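Local coordinates for protein Cel44C (Paenibacillus polymyxa, PDB 2YIH) that hydrolyses beta-1,4-glucan backbones as a family 44 endo-glucanase and xyloglucanase, here its calcium-binding catalytic module with bound xyloglucan, at residues Tyr53-Met59 / Cys85-Val91. The protein carries 8 engineered substitutions. Residues are numbered along the deposited sequence; the frame is centred on the assembly and turned at random.
With CA (calcium ion), chain C.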
loop_
_atom_site.group_PDB
_atom_site.type_symbol
_atom_site.label_atom_id
_atom_site.label_comp_id
_atom_site.label_asym_id
_atom_site.label_seq_id
_atom_site.Cartn_x
_atom_site.Cartn_y
_atom_site.Cartn_z
ATOM N N TYR A 53 -10.843 4.928 -16.017
ATOM C CA TYR A 53 -11.160 6.314 -15.698
ATOM C C TYR A 53 -10.705 7.275 -16.826
ATOM O O TYR A 53 -9.560 7.219 -17.283
ATOM C CB TYR A 53 -10.505 6.723 -14.351
ATOM C CG TYR A 53 -10.515 8.240 -14.089
ATOM C CD1 TYR A 53 -11.697 8.906 -13.680
ATOM C CD2 TYR A 53 -9.369 9.016 -14.344
ATOM C CE1 TYR A 53 -11.709 10.264 -13.442
ATOM C CE2 TYR A 53 -9.371 10.377 -14.110
ATOM C CZ TYR A 53 -10.536 11.009 -13.678
ATOM O OH TYR A 53 -10.491 12.382 -13.485
ATOM N N ASN A 54 -11.646 8.092 -17.280
ATOM C CA ASN A 54 -11.454 9.043 -18.369
ATOM C C ASN A 54 -11.325 10.424 -17.731
ATOM O O ASN A 54 -12.283 10.943 -17.175
ATOM C CB ASN A 54 -12.714 8.993 -19.241
ATOM C CG ASN A 54 -12.676 9.990 -20.391
ATOM O OD1 ASN A 54 -11.881 10.935 -20.376
ATOM N ND2 ASN A 54 -13.535 9.779 -21.406
ATOM N N TRP A 55 -10.132 11.007 -17.757
ATOM C CA TRP A 55 -9.943 12.298 -17.076
ATOM C C TRP A 55 -10.776 13.436 -17.662
ATOM O O TRP A 55 -11.059 14.442 -16.975
ATOM C CB TRP A 55 -8.462 12.670 -17.057
ATOM C CG TRP A 55 -7.929 13.278 -18.357
ATOM C CD1 TRP A 55 -7.455 12.580 -19.442
ATOM C CD2 TRP A 55 -7.669 14.678 -18.627
ATOM N NE1 TRP A 55 -6.979 13.467 -20.401
ATOM C CE2 TRP A 55 -7.113 14.756 -19.932
ATOM C CE3 TRP A 55 -7.870 15.871 -17.903
ATOM C CZ2 TRP A 55 -6.759 15.966 -20.523
ATOM C CZ3 TRP A 55 -7.521 17.095 -18.503
ATOM C CH2 TRP A 55 -6.957 17.126 -19.795
ATOM N N GLU A 56 -11.095 13.339 -18.960
ATOM C CA GLU A 56 -11.800 14.429 -19.628
ATOM C C GLU A 56 -13.188 14.637 -19.071
ATOM O O GLU A 56 -13.642 15.794 -18.964
ATOM C CB GLU A 56 -11.866 14.231 -21.155
ATOM C CG GLU A 56 -10.487 14.006 -21.805
ATOM C CD GLU A 56 -10.610 13.845 -23.305
ATOM O OE1 GLU A 56 -11.721 13.505 -23.798
ATOM O OE2 GLU A 56 -9.611 14.074 -23.997
ATOM N N ASN A 57 -13.887 13.544 -18.758
ATOM C CA ASN A 57 -15.268 13.650 -18.267
ATOM C C ASN A 57 -15.483 13.044 -16.882
ATOM O O ASN A 57 -16.594 13.054 -16.388
ATOM C CB ASN A 57 -16.262 13.057 -19.289
ATOM C CG ASN A 57 -16.059 11.559 -19.543
ATOM O OD1 ASN A 57 -15.300 10.894 -18.868
ATOM N ND2 ASN A 57 -16.783 11.021 -20.521
ATOM N N ASN A 58 -14.418 12.460 -16.312
ATOM C CA ASN A 58 -14.462 11.800 -14.975
ATOM C C ASN A 58 -15.262 10.511 -14.889
ATOM O O ASN A 58 -15.471 9.997 -13.797
ATOM C CB ASN A 58 -14.875 12.760 -13.852
ATOM C CG ASN A 58 -13.949 13.945 -13.746
ATOM O OD1 ASN A 58 -12.775 13.803 -13.359
ATOM N ND2 ASN A 58 -14.459 15.134 -14.105
ATOM N N MET A 59 -15.693 9.984 -16.034
ATOM C CA MET A 59 -16.407 8.714 -16.071
ATOM C C MET A 59 -15.448 7.551 -15.891
ATOM O O MET A 59 -14.239 7.646 -16.188
ATOM C CB MET A 59 -17.215 8.567 -17.386
ATOM C CG MET A 59 -18.297 9.676 -17.562
ATOM S SD MET A 59 -19.507 9.646 -16.189
ATOM C CE MET A 59 -18.954 11.010 -15.188
ATOM N N CYS A 85 -18.142 17.433 -11.304
ATOM C CA CYS A 85 -17.926 16.190 -12.079
ATOM C C CYS A 85 -17.821 16.468 -13.589
ATOM O O CYS A 85 -17.153 15.737 -14.326
ATOM C CB CYS A 85 -19.042 15.160 -11.766
ATOM S SG CYS A 85 -18.729 13.482 -12.367
ATOM N N GLU A 86 -18.395 17.587 -14.035
ATOM C CA GLU A 86 -18.238 17.974 -15.438
ATOM C C GLU A 86 -16.897 18.598 -15.806
ATOM O O GLU A 86 -16.606 18.754 -17.009
ATOM C CB GLU A 86 -19.396 18.904 -15.888
ATOM C CG GLU A 86 -20.730 18.178 -15.963
ATOM C CD GLU A 86 -21.952 19.107 -15.955
ATOM O OE1 GLU A 86 -21.791 20.338 -15.829
ATOM O OE2 GLU A 86 -23.082 18.582 -16.081
ATOM N N LYS A 87 -16.076 18.987 -14.822
ATOM C CA LYS A 87 -14.808 19.667 -15.128
ATOM C C LYS A 87 -13.689 18.673 -15.348
ATOM O O LYS A 87 -13.490 17.790 -14.501
ATOM C CB LYS A 87 -14.396 20.603 -13.982
ATOM C CG LYS A 87 -15.392 21.746 -13.758
ATOM C CD LYS A 87 -15.254 22.835 -14.828
ATOM C CE LYS A 87 -15.657 24.191 -14.254
ATOM N NZ LYS A 87 -16.603 24.006 -13.122
ATOM N N PRO A 88 -12.961 18.795 -16.476
ATOM C CA PRO A 88 -11.878 17.846 -16.762
ATOM C C PRO A 88 -10.920 17.719 -15.602
ATOM O O PRO A 88 -10.521 18.728 -14.981
ATOM C CB PRO A 88 -11.179 18.462 -17.987
ATOM C CG PRO A 88 -12.327 19.131 -18.725
ATOM C CD PRO A 88 -13.199 19.711 -17.615
ATOM N N GLY A 89 -10.620 16.463 -15.272
ATOM C CA GLY A 89 -9.601 16.135 -14.289
ATOM C C GLY A 89 -10.069 16.277 -12.844
ATOM O O GLY A 89 -9.279 16.038 -11.923
ATOM N N ALA A 90 -11.335 16.655 -12.635
ATOM C CA ALA A 90 -11.790 17.056 -11.280
ATOM C C ALA A 90 -11.674 15.944 -10.220
ATOM O O ALA A 90 -11.398 16.217 -9.058
ATOM C CB ALA A 90 -13.219 17.626 -11.335
ATOM N N VAL A 91 -11.882 14.687 -10.592
ATOM C CA VAL A 91 -11.693 13.621 -9.584
ATOM C C VAL A 91 -10.237 13.638 -9.071
ATOM O O VAL A 91 -9.975 13.526 -7.849
ATOM C CB VAL A 91 -12.027 12.202 -10.163
ATOM C CG1 VAL A 91 -11.455 11.075 -9.277
ATOM C CG2 VAL A 91 -13.560 12.019 -10.299
HETATM CA CA CA C . -10.902 13.499 -26.057
HETATM O O HOH W 1 -16.063 17.249 -19.112
HETATM O O HOH W 2 -8.912 14.510 -27.091
HETATM O O HOH W 3 -13.031 12.418 -26.113
#
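N58 pushes its side chain against the segment C85-V91, and its amide makes four hydrogen bonds, two given and two received. N58 ND2 donates to C85 O at 2.8 Å. A second bond runs from N58 ND2 to K87 O at 2.9 Å, both acceptors lying in the plane of the amide. At the other end of the group, N58 OD1 accepts from V91 N at 3.0 Å, a nearly straight bond (173°) that arrives above the carbonyl plane. Y53 OH also donates to N58 OD1, at 2.7 Å. With its rotation fixed in this way, the buried amide satisfies a backbone N-H in the first turn of helix 90-102. Were N58 an alanine, C85 O and V91 N would probably lose these partners and the Y53 hydroxyl would be set free to turn.

K87 to A90 form a type II turn; K87 O also receives A90 N, from the face opposite to N58 ND2. G89, the N-cap residue, has a positive phi (80°) that favours glycine, and a CB there would sit close to W55 CE3. G89 N donates to W55 O at 2.7 Å. Beside it, W55 brings CZ3 to CB of P88, while a water bridges E56 O and E86 O. Y53, its ring swung anti to the backbone N (chi1 167°), lays CE1 and OH against V91 CB; M59 CE meets C85 SG.

E56 points its CB away from the other segment, and its extended chain reaches the calcium ion, which both carboxylate oxygens bind, with D151, D154 and Y156 completing the protein ligands. The loop after helix 48-51 is thus joined to the start of helix 90-102, with C75 of helix 73-77 disulfide-bonded to C85 and strand 156-158 packed against W55.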